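Local coordinates for putative diflavin flavoprotein A 3 (Synechocystis sp., PDB 6H0C) that probably passes electrons from NADH to oxygen, reducing it to water, this chain being its flavodiiron core of a metallo-beta-lactamase-like and a flavodoxin-like part, at residues 54-60 against 87-92; 75-81 against 99-105; 141-147 against 158-164; 261-265 against 290-294. All blocks are in the same frame, centred on the assembly; numbering follows the deposited sequence.

A two-domain core illustrates how one chain builds separate layered folds and sets their loops face to face. Contacts 1, 2 and 3 belong to the metallo-beta-lactamase-like part, contact 4 to the flavodoxin-like part. Contact 2 is the hub: it touches contact 1 through L92 CD1 and L81 CD1 (3.8 Å), and contact 3 through I80 CD1 and L144 CD1 (3.8 Å), with centres about 15 and 16 Å away. Contact 1 lies by the probable diiron-site pocket, where the R88 side chain is about 3 Å from a citrate, probably from the crystallisation liquor. Contact 4 touches none (nearest atoms about 10 Å from contact 1), but Y266, just after 261-265, is weakly hydrogen-bonded to N87.

Contact 1 of 4, residues 54-60 against 87-92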
# COMPACT_ATOMS: atom_id res chain seq x y z
N PRO A 54 11.31 0.29 -10.08
CA PRO A 54 12.03 1.56 -9.92
C PRO A 54 11.41 2.35 -8.79
O PRO A 54 10.20 2.25 -8.58
CB PRO A 54 11.83 2.27 -11.27
CG PRO A 54 11.51 1.18 -12.23
CD PRO A 54 10.82 0.09 -11.46
N PRO A 55 12.22 3.12 -8.06
CA PRO A 55 11.74 3.92 -6.92
C PRO A 55 10.91 5.14 -7.36
O PRO A 55 10.88 5.47 -8.55
CB PRO A 55 13.04 4.35 -6.24
CG PRO A 55 14.03 4.45 -7.38
CD PRO A 55 13.64 3.35 -8.36
N GLY A 56 10.27 5.81 -6.42
CA GLY A 56 9.45 6.97 -6.73
C GLY A 56 10.18 8.29 -6.94
O GLY A 56 11.41 8.33 -7.04
N GLU A 57 9.41 9.38 -6.98
CA GLU A 57 9.89 10.71 -7.39
C GLU A 57 11.09 11.23 -6.62
O GLU A 57 11.94 11.90 -7.19
CB GLU A 57 8.77 11.75 -7.28
CG GLU A 57 7.44 11.35 -7.89
CD GLU A 57 6.48 12.53 -8.01
OE1 GLU A 57 6.91 13.59 -8.53
OE2 GLU A 57 5.30 12.40 -7.59
N SER A 58 11.14 10.96 -5.31
CA SER A 58 12.25 11.44 -4.48
C SER A 58 13.58 10.86 -4.94
O SER A 58 14.63 11.39 -4.61
CB SER A 58 12.04 11.09 -3.01
OG SER A 58 10.78 11.51 -2.55
N PHE A 59 13.52 9.75 -5.68
CA PHE A 59 14.70 8.95 -5.95
C PHE A 59 15.02 8.83 -7.43
O PHE A 59 16.07 8.30 -7.80
CB PHE A 59 14.54 7.54 -5.38
CG PHE A 59 14.42 7.50 -3.89
CD1 PHE A 59 15.49 7.86 -3.09
CD2 PHE A 59 13.25 7.07 -3.28
CE1 PHE A 59 15.39 7.81 -1.71
CE2 PHE A 59 13.14 7.02 -1.91
CZ PHE A 59 14.21 7.39 -1.13
N THR A 60 14.11 9.32 -8.26
CA THR A 60 14.20 9.14 -9.71
C THR A 60 15.60 9.37 -10.28
O THR A 60 16.16 8.49 -10.93
CB THR A 60 13.21 10.07 -10.44
OG1 THR A 60 11.87 9.81 -9.99
CG2 THR A 60 13.31 9.85 -11.95
N ASN A 87 3.28 8.47 -8.29
CA ASN A 87 4.63 8.74 -7.81
C ASN A 87 5.64 7.83 -8.52
O ASN A 87 6.62 8.29 -9.09
CB ASN A 87 4.68 8.58 -6.29
CG ASN A 87 5.93 9.17 -5.66
OD1 ASN A 87 7.04 8.67 -5.86
ND2 ASN A 87 5.75 10.24 -4.89
N ARG A 88 5.38 6.52 -8.49
CA ARG A 88 6.20 5.56 -9.20
C ARG A 88 6.15 5.80 -10.72
O ARG A 88 7.14 5.61 -11.43
CB ARG A 88 5.76 4.13 -8.89
CG ARG A 88 5.91 3.71 -7.42
CD ARG A 88 7.34 3.40 -7.04
NE ARG A 88 7.47 3.09 -5.61
CZ ARG A 88 8.32 2.21 -5.11
NH1 ARG A 88 9.13 1.52 -5.92
NH2 ARG A 88 8.36 2.00 -3.80
N ALA A 89 4.98 6.18 -11.22
CA ALA A 89 4.79 6.37 -12.65
C ALA A 89 5.71 7.48 -13.17
O ALA A 89 6.15 7.44 -14.32
CB ALA A 89 3.34 6.69 -12.97
N HIS A 90 6.01 8.44 -12.30
CA HIS A 90 6.90 9.53 -12.66
C HIS A 90 8.29 9.02 -13.07
O HIS A 90 8.81 9.41 -14.12
CB HIS A 90 7.02 10.49 -11.48
CG HIS A 90 7.92 11.65 -11.74
ND1 HIS A 90 9.26 11.65 -11.40
CD2 HIS A 90 7.68 12.86 -12.31
CE1 HIS A 90 9.80 12.80 -11.74
NE2 HIS A 90 8.87 13.55 -12.31
N THR A 91 8.87 8.15 -12.25
CA THR A 91 10.14 7.52 -12.56
C THR A 91 10.05 6.66 -13.81
O THR A 91 10.98 6.63 -14.63
CB THR A 91 10.62 6.63 -11.41
OG1 THR A 91 10.68 7.40 -10.20
CG2 THR A 91 12.00 6.05 -11.72
N LEU A 92 8.93 5.96 -13.95
CA LEU A 92 8.72 5.11 -15.12
C LEU A 92 8.80 5.88 -16.43
O LEU A 92 9.37 5.39 -17.39
CB LEU A 92 7.37 4.40 -15.04
CG LEU A 92 7.34 3.15 -14.18
CD1 LEU A 92 5.93 2.59 -14.16
CD2 LEU A 92 8.35 2.13 -14.72
O HOH W 1 9.60 8.75 -3.88
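N87 opens the helical side by turning its carboxamide into the loop: OD1 accepts the backbone N of E57 at 2.7 Å and also a water (3.2 Å), which accepts S58 N (3.0 Å). The same OD1 lies 3.1 Å from G56 CA, so a CB on G56 would clash. R88 follows, its NH1 donating to P54 O (3.0 Å) while its guanidinium lies with one face over G56 N; NH2 binds a citrate. By sequence, H83, N85, N87 and R88 fall on the His-Glu-Asp-His positions of the HxExDH motif that supplies iron ligands in canonical flavodiiron proteins, consistent with a non-canonical site where three differ. At H90, CB packs on E57 CG (3.7 Å), and ND1 makes a weak hydrogen bond to T60 OG1 (3.5 Å). T91 is the most deeply engaged: OG1 donates to P55 O (2.5 Å) and competes with other acceptors for the T60 OG1 hydrogen bond (2.7 Å), while CG2 meets P54 CB at 3.8 Å. L92 CD2 reaches P54 CG at 4.1 Å.

Contact 2 of 4, residues 75-81 against 99-105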
# COMPACT_ATOMS: atom_id res chain seq x y z
N SER A 75 19.25 -2.68 -23.22
CA SER A 75 19.24 -4.13 -23.08
C SER A 75 18.20 -4.60 -22.06
O SER A 75 18.03 -5.80 -21.85
CB SER A 75 20.63 -4.64 -22.66
OG SER A 75 20.99 -4.11 -21.40
N LEU A 76 17.52 -3.65 -21.44
CA LEU A 76 16.46 -3.97 -20.50
C LEU A 76 15.25 -4.59 -21.20
O LEU A 76 14.59 -3.94 -22.00
CB LEU A 76 16.03 -2.71 -19.74
CG LEU A 76 15.16 -2.95 -18.51
CD1 LEU A 76 15.91 -3.82 -17.51
CD2 LEU A 76 14.78 -1.62 -17.90
N ASP A 77 14.97 -5.85 -20.90
CA ASP A 77 13.84 -6.54 -21.51
C ASP A 77 12.52 -6.27 -20.81
O ASP A 77 11.48 -6.10 -21.46
CB ASP A 77 14.08 -8.05 -21.54
CG ASP A 77 15.23 -8.44 -22.45
OD1 ASP A 77 15.08 -8.28 -23.68
OD2 ASP A 77 16.27 -8.90 -21.94
N TYR A 78 12.55 -6.24 -19.47
CA TYR A 78 11.31 -6.14 -18.69
C TYR A 78 11.40 -5.17 -17.55
O TYR A 78 12.43 -5.07 -16.88
CB TYR A 78 10.92 -7.51 -18.13
CG TYR A 78 10.66 -8.54 -19.20
CD1 TYR A 78 9.51 -8.49 -19.99
CD2 TYR A 78 11.57 -9.58 -19.42
CE1 TYR A 78 9.28 -9.44 -20.97
CE2 TYR A 78 11.34 -10.52 -20.39
CZ TYR A 78 10.19 -10.45 -21.16
OH TYR A 78 9.96 -11.40 -22.13
N VAL A 79 10.30 -4.45 -17.33
CA VAL A 79 10.12 -3.72 -16.08
C VAL A 79 8.91 -4.31 -15.34
O VAL A 79 7.77 -4.23 -15.80
CB VAL A 79 9.96 -2.21 -16.31
CG1 VAL A 79 9.76 -1.50 -14.98
CG2 VAL A 79 11.19 -1.66 -17.00
N ILE A 80 9.19 -4.92 -14.19
CA ILE A 80 8.17 -5.61 -13.42
C ILE A 80 7.72 -4.72 -12.26
O ILE A 80 8.55 -4.22 -11.49
CB ILE A 80 8.71 -6.96 -12.89
CG1 ILE A 80 9.19 -7.82 -14.05
CG2 ILE A 80 7.63 -7.70 -12.10
CD1 ILE A 80 9.72 -9.18 -13.61
N LEU A 81 6.41 -4.49 -12.16
CA LEU A 81 5.88 -3.60 -11.13
C LEU A 81 5.12 -4.39 -10.07
O LEU A 81 4.15 -5.09 -10.39
CB LEU A 81 4.95 -2.55 -11.74
CG LEU A 81 5.55 -1.70 -12.86
CD1 LEU A 81 4.49 -0.82 -13.49
CD2 LEU A 81 6.68 -0.87 -12.30
N ALA A 99 14.54 3.19 -22.18
CA ALA A 99 14.44 1.78 -22.50
C ALA A 99 13.14 1.51 -23.26
O ALA A 99 12.26 0.79 -22.78
CB ALA A 99 14.51 0.94 -21.23
N PRO A 100 13.01 2.12 -24.44
CA PRO A 100 11.76 2.04 -25.22
C PRO A 100 11.41 0.61 -25.63
O PRO A 100 10.25 0.32 -25.91
CB PRO A 100 12.06 2.91 -26.44
CG PRO A 100 13.54 2.88 -26.57
CD PRO A 100 14.06 2.85 -25.16
N GLN A 101 12.41 -0.27 -25.64
CA GLN A 101 12.19 -1.64 -26.08
C GLN A 101 11.64 -2.53 -24.96
O GLN A 101 11.24 -3.66 -25.21
CB GLN A 101 13.49 -2.25 -26.60
CG GLN A 101 14.46 -2.67 -25.51
CD GLN A 101 14.98 -1.50 -24.71
OE1 GLN A 101 15.27 -0.44 -25.26
NE2 GLN A 101 15.11 -1.68 -23.40
N ALA A 102 11.62 -2.02 -23.73
CA ALA A 102 11.21 -2.85 -22.60
C ALA A 102 9.70 -3.08 -22.58
O ALA A 102 8.93 -2.25 -23.05
CB ALA A 102 11.67 -2.23 -21.30
N THR A 103 9.30 -4.22 -22.03
CA THR A 103 7.88 -4.50 -21.80
C THR A 103 7.53 -4.35 -20.32
O THR A 103 8.27 -4.81 -19.45
CB THR A 103 7.52 -5.90 -22.27
OG1 THR A 103 7.74 -5.99 -23.68
CG2 THR A 103 6.06 -6.19 -21.98
N ILE A 104 6.40 -3.71 -20.04
CA ILE A 104 5.94 -3.59 -18.67
C ILE A 104 5.22 -4.87 -18.23
O ILE A 104 4.34 -5.38 -18.93
CB ILE A 104 5.00 -2.39 -18.49
CG1 ILE A 104 5.76 -1.08 -18.75
CG2 ILE A 104 4.39 -2.40 -17.09
CD1 ILE A 104 4.92 0.01 -19.40
N ILE A 105 5.60 -5.38 -17.07
CA ILE A 105 4.98 -6.56 -16.48
C ILE A 105 4.26 -6.18 -15.19
O ILE A 105 4.88 -5.63 -14.26
CB ILE A 105 6.03 -7.65 -16.16
CG1 ILE A 105 6.83 -8.00 -17.41
CG2 ILE A 105 5.36 -8.86 -15.55
CD1 ILE A 105 5.98 -8.53 -18.55
O HOH W 2 10.64 -7.02 -24.34
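At the heart of this parallel strand pair I105, the residue with most surface covered, fits between two neighbours: its CB lies 3.8 Å from I80 CG1 and its CG1 3.8 Å from Y78 CD1. These side chains share one face of the sheet, where I80 and I105 also meet the second sheet of the domain. On the other face, L81 CD1 touches I104 CG2 (3.9 Å) and V79 CG2 approaches A102 CB (4.4 Å), under the cover of helix 86-98, the crossover of this beta-alpha-beta unit. Between the two faces runs the ladder, with Y78, V79 and I80 level with T103, I104 and I105. T103 N donates to D77 O (2.9 Å), V79 N to T103 O (3.0 Å), I105 N to V79 O (2.8 Å) and L81 N to I105 O (2.8 Å). Farther out, a water spans D77 O and T103 OG1, and Q101 NE2, from the type I turn A99-A102, donates to L76 O (2.7 Å) as well as to L73 O. Backbone polarity is thus paired in the sheet, leaving I80 and I105 to the second sheet and V79, L81 and I104 to helix 86-98, with polar groups gathered at D77/T103.

Contact 3 of 4, residues 141-147 against 158-164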
# COMPACT_ATOMS: atom_id res chain seq x y z
N GLY A 141 17.06 -20.79 -15.53
CA GLY A 141 16.31 -21.30 -14.39
C GLY A 141 15.43 -20.27 -13.70
O GLY A 141 14.67 -20.61 -12.79
N HIS A 142 15.54 -19.00 -14.11
CA HIS A 142 14.71 -17.94 -13.55
C HIS A 142 13.35 -17.93 -14.24
O HIS A 142 13.03 -16.98 -14.98
CB HIS A 142 15.38 -16.56 -13.70
CG HIS A 142 16.75 -16.47 -13.08
ND1 HIS A 142 16.95 -16.10 -11.76
CD2 HIS A 142 17.98 -16.70 -13.60
CE1 HIS A 142 18.24 -16.11 -11.50
NE2 HIS A 142 18.89 -16.46 -12.59
N GLU A 143 12.56 -18.98 -14.04
CA GLU A 143 11.21 -18.95 -14.56
C GLU A 143 10.28 -18.44 -13.48
O GLU A 143 9.86 -19.18 -12.60
CB GLU A 143 10.74 -20.32 -15.06
CG GLU A 143 9.45 -20.17 -15.87
CD GLU A 143 8.97 -21.47 -16.48
OE1 GLU A 143 9.62 -22.51 -16.27
OE2 GLU A 143 7.93 -21.44 -17.18
N LEU A 144 10.00 -17.14 -13.57
CA LEU A 144 9.21 -16.44 -12.58
C LEU A 144 7.76 -16.91 -12.59
O LEU A 144 7.19 -17.17 -13.64
CB LEU A 144 9.28 -14.94 -12.83
CG LEU A 144 10.68 -14.35 -13.03
CD1 LEU A 144 10.59 -12.84 -13.29
CD2 LEU A 144 11.58 -14.66 -11.83
N THR A 145 7.18 -17.02 -11.39
CA THR A 145 5.74 -17.24 -11.24
C THR A 145 5.13 -16.02 -10.54
O THR A 145 5.69 -15.50 -9.57
CB THR A 145 5.44 -18.52 -10.45
OG1 THR A 145 5.88 -19.65 -11.22
CG2 THR A 145 3.95 -18.66 -10.20
N PHE A 146 3.98 -15.56 -11.02
CA PHE A 146 3.37 -14.37 -10.45
C PHE A 146 2.18 -14.68 -9.55
O PHE A 146 1.41 -15.60 -9.81
CB PHE A 146 2.99 -13.40 -11.57
CG PHE A 146 4.17 -12.94 -12.37
CD1 PHE A 146 4.53 -13.59 -13.54
CD2 PHE A 146 4.96 -11.88 -11.92
CE1 PHE A 146 5.65 -13.17 -14.27
CE2 PHE A 146 6.06 -11.46 -12.64
CZ PHE A 146 6.41 -12.11 -13.81
N ILE A 147 2.05 -13.90 -8.48
CA ILE A 147 0.96 -14.04 -7.52
C ILE A 147 0.33 -12.69 -7.18
O ILE A 147 0.90 -11.92 -6.39
CB ILE A 147 1.44 -14.67 -6.18
CG1 ILE A 147 2.28 -15.93 -6.42
CG2 ILE A 147 0.24 -14.95 -5.27
CD1 ILE A 147 3.77 -15.69 -6.41
N LEU A 158 1.34 -7.15 -6.81
CA LEU A 158 1.74 -8.37 -7.49
C LEU A 158 3.05 -8.88 -6.92
O LEU A 158 4.06 -8.18 -6.97
CB LEU A 158 1.89 -8.11 -8.98
CG LEU A 158 2.28 -9.31 -9.84
CD1 LEU A 158 1.12 -10.30 -9.95
CD2 LEU A 158 2.73 -8.85 -11.22
N CYS A 159 3.04 -10.09 -6.36
CA CYS A 159 4.27 -10.70 -5.88
C CYS A 159 4.83 -11.64 -6.94
O CYS A 159 4.10 -12.12 -7.80
CB CYS A 159 4.03 -11.48 -4.58
SG CYS A 159 3.51 -10.46 -3.16
N THR A 160 6.13 -11.92 -6.85
CA THR A 160 6.82 -12.73 -7.85
C THR A 160 7.77 -13.73 -7.18
O THR A 160 8.51 -13.36 -6.28
CB THR A 160 7.65 -11.86 -8.81
OG1 THR A 160 6.85 -10.79 -9.32
CG2 THR A 160 8.21 -12.70 -9.96
N TYR A 161 7.74 -14.98 -7.63
CA TYR A 161 8.66 -15.97 -7.10
C TYR A 161 9.68 -16.39 -8.15
O TYR A 161 9.31 -16.72 -9.27
CB TYR A 161 7.90 -17.20 -6.61
CG TYR A 161 8.79 -18.25 -5.99
CD1 TYR A 161 9.53 -17.97 -4.85
CD2 TYR A 161 8.91 -19.52 -6.56
CE1 TYR A 161 10.35 -18.92 -4.27
CE2 TYR A 161 9.73 -20.48 -5.99
CZ TYR A 161 10.45 -20.18 -4.84
OH TYR A 161 11.28 -21.11 -4.26
N ASP A 162 10.96 -16.37 -7.78
CA ASP A 162 12.03 -16.87 -8.65
C ASP A 162 12.55 -18.19 -8.09
O ASP A 162 13.27 -18.21 -7.09
CB ASP A 162 13.17 -15.86 -8.77
CG ASP A 162 14.25 -16.29 -9.76
OD1 ASP A 162 14.23 -17.46 -10.22
OD2 ASP A 162 15.14 -15.46 -10.06
N PRO A 163 12.18 -19.31 -8.73
CA PRO A 163 12.57 -20.63 -8.21
C PRO A 163 14.08 -20.87 -8.27
O PRO A 163 14.58 -21.69 -7.50
CB PRO A 163 11.81 -21.60 -9.12
CG PRO A 163 11.57 -20.83 -10.38
CD PRO A 163 11.35 -19.42 -9.93
N ARG A 164 14.79 -20.19 -9.15
CA ARG A 164 16.24 -20.37 -9.25
C ARG A 164 16.97 -19.91 -7.98
O ARG A 164 17.92 -20.54 -7.53
CB ARG A 164 16.79 -19.62 -10.47
CG ARG A 164 18.32 -19.66 -10.60
CD ARG A 164 18.84 -21.10 -10.74
NE ARG A 164 20.30 -21.16 -10.84
CZ ARG A 164 21.11 -21.33 -9.80
NH1 ARG A 164 20.61 -21.46 -8.58
NH2 ARG A 164 22.43 -21.37 -9.98
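A histidine-carboxylate pair marks the end of this two-stranded unit: H142 ND1 donates to D162 OD2 at 2.6 Å and almost linearly, while R164 CG sits over the imidazole face, 3.8 Å from its centroid, as a CH-pi contact. The other ring nitrogen of H142, NE2, is hydrogen-bonded to D13. D162 is held in place, since its OD1 accepts R164 N (3.0 Å) in an Asx turn. Beyond these loops the strands run antiparallel, their axes 4.6 Å apart. T145 and Y161 form one hydrogen-bonded pair (T145 N to Y161 O 3.0 Å, Y161 N to T145 O 2.9 Å), and I147 and C159 another (I147 N to C159 O and C159 N to I147 O, both 2.8 Å). F146 opposes T160 in the non-hydrogen-bonded pair between them; its CD2 meets L158 CD2 at 3.8 Å and its ring packs on I105 and I80. Such a beta hairpin, inside the second mixed sheet and pressed on the first, is typical of the alpha-beta-beta-alpha sandwich of metallo-beta-lactamases.

Contact 4 of 4, residues 261-265 against 290-294; sequences IYASA and INAET
Two parallel strands, the arms of a beta-alpha-beta unit through helix 268-281, give way to loops at their C-terminal ends. I290, I261 and N291 have the most surface covered. I261 pairs with I290 (CA-CA 4.6 Å) and Y262 with N291 (5.5 Å), all four extended. I290 O accepts Y262 N, and Y262 O accepts A292 N, both at 2.9 Å. With chi1 near -60° (m) in both isoleucines, I261 CG1 lies 3.9 Å from I290 CB. N291, chi1 t, points to the opposite face: its OD1 lies 3.5 Å from S264 CA, and its ND2 donates to P152 O and to a water (2.8 Å) that also binds A265 N (2.9 Å) and E293 OE1 (2.8 Å). Y262, chi1 p, holds its ring over I290 O. Past the strands A263 turns helical (-67/-44) and S264 extends (-158/171), while A292 and E293 are helical, E293 N bonding weakly to A263 O (3.2 Å). By sequence and place, S264 to Y266 probably begin the equivalent of the flavodoxin FMN-phosphate loop. In the sheet 286-291 is an edge strand beside 257-262; I261 packs on helix 323-335, I290 on helix 297-306, and Y262, across the sheet, on helix 268-281.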
# COMPACT_ATOMS: atom_id res chain seq x y z
N ILE A 261 -14.33 3.63 4.54
CA ILE A 261 -14.48 3.78 3.11
C ILE A 261 -13.81 5.07 2.64
O ILE A 261 -14.25 6.16 3.02
CB ILE A 261 -15.98 3.80 2.73
CG1 ILE A 261 -16.64 2.49 3.19
CG2 ILE A 261 -16.15 4.05 1.24
CD1 ILE A 261 -18.15 2.52 3.18
N TYR A 262 -12.75 4.97 1.84
CA TYR A 262 -12.15 6.18 1.28
C TYR A 262 -12.09 6.15 -0.24
O TYR A 262 -12.19 5.09 -0.85
CB TYR A 262 -10.76 6.42 1.88
CG TYR A 262 -9.78 5.27 1.78
CD1 TYR A 262 -9.01 5.09 0.65
CD2 TYR A 262 -9.61 4.38 2.84
CE1 TYR A 262 -8.11 4.04 0.56
CE2 TYR A 262 -8.71 3.34 2.76
CZ TYR A 262 -7.96 3.17 1.62
OH TYR A 262 -7.05 2.13 1.53
N ALA A 263 -11.95 7.32 -0.86
CA ALA A 263 -12.20 7.47 -2.29
C ALA A 263 -11.22 6.71 -3.18
O ALA A 263 -11.63 6.08 -4.16
CB ALA A 263 -12.21 8.94 -2.65
N SER A 264 -9.92 6.79 -2.87
CA SER A 264 -8.91 6.10 -3.67
C SER A 264 -7.62 5.87 -2.89
O SER A 264 -7.44 6.41 -1.78
CB SER A 264 -8.61 6.88 -4.95
OG SER A 264 -7.87 8.04 -4.64
N ALA A 265 -6.72 5.08 -3.47
CA ALA A 265 -5.55 4.56 -2.76
C ALA A 265 -4.47 5.60 -2.49
O ALA A 265 -3.73 5.49 -1.51
CB ALA A 265 -4.94 3.40 -3.56
N ILE A 290 -11.86 0.13 2.84
CA ILE A 290 -12.52 -0.05 1.56
C ILE A 290 -12.09 1.07 0.62
O ILE A 290 -12.28 2.26 0.92
CB ILE A 290 -14.04 -0.03 1.69
CG1 ILE A 290 -14.52 -1.16 2.60
CG2 ILE A 290 -14.69 -0.07 0.31
CD1 ILE A 290 -14.51 -2.50 1.93
N ASN A 291 -11.47 0.69 -0.50
CA ASN A 291 -11.14 1.62 -1.57
C ASN A 291 -12.36 1.71 -2.49
O ASN A 291 -12.65 0.77 -3.23
CB ASN A 291 -9.89 1.14 -2.32
CG ASN A 291 -9.47 2.06 -3.45
OD1 ASN A 291 -10.26 2.84 -3.97
ND2 ASN A 291 -8.21 1.95 -3.87
N ALA A 292 -13.08 2.82 -2.40
CA ALA A 292 -14.33 2.99 -3.15
C ALA A 292 -14.09 2.84 -4.65
O ALA A 292 -14.94 2.32 -5.38
CB ALA A 292 -14.95 4.34 -2.84
N GLU A 293 -12.93 3.28 -5.10
CA GLU A 293 -12.59 3.26 -6.51
C GLU A 293 -12.49 1.85 -7.08
O GLU A 293 -12.85 1.60 -8.22
CB GLU A 293 -11.27 3.99 -6.71
CG GLU A 293 -11.06 4.56 -8.07
CD GLU A 293 -9.85 5.46 -8.11
OE1 GLU A 293 -8.75 4.99 -7.77
OE2 GLU A 293 -10.01 6.65 -8.46
N THR A 294 -11.98 0.91 -6.27
CA THR A 294 -11.66 -0.41 -6.79
C THR A 294 -12.51 -1.50 -6.16
O THR A 294 -12.53 -2.63 -6.63
CB THR A 294 -10.18 -0.75 -6.57
OG1 THR A 294 -9.91 -0.79 -5.17
CG2 THR A 294 -9.28 0.31 -7.23
O HOH W 3 -7.28 3.63 -5.88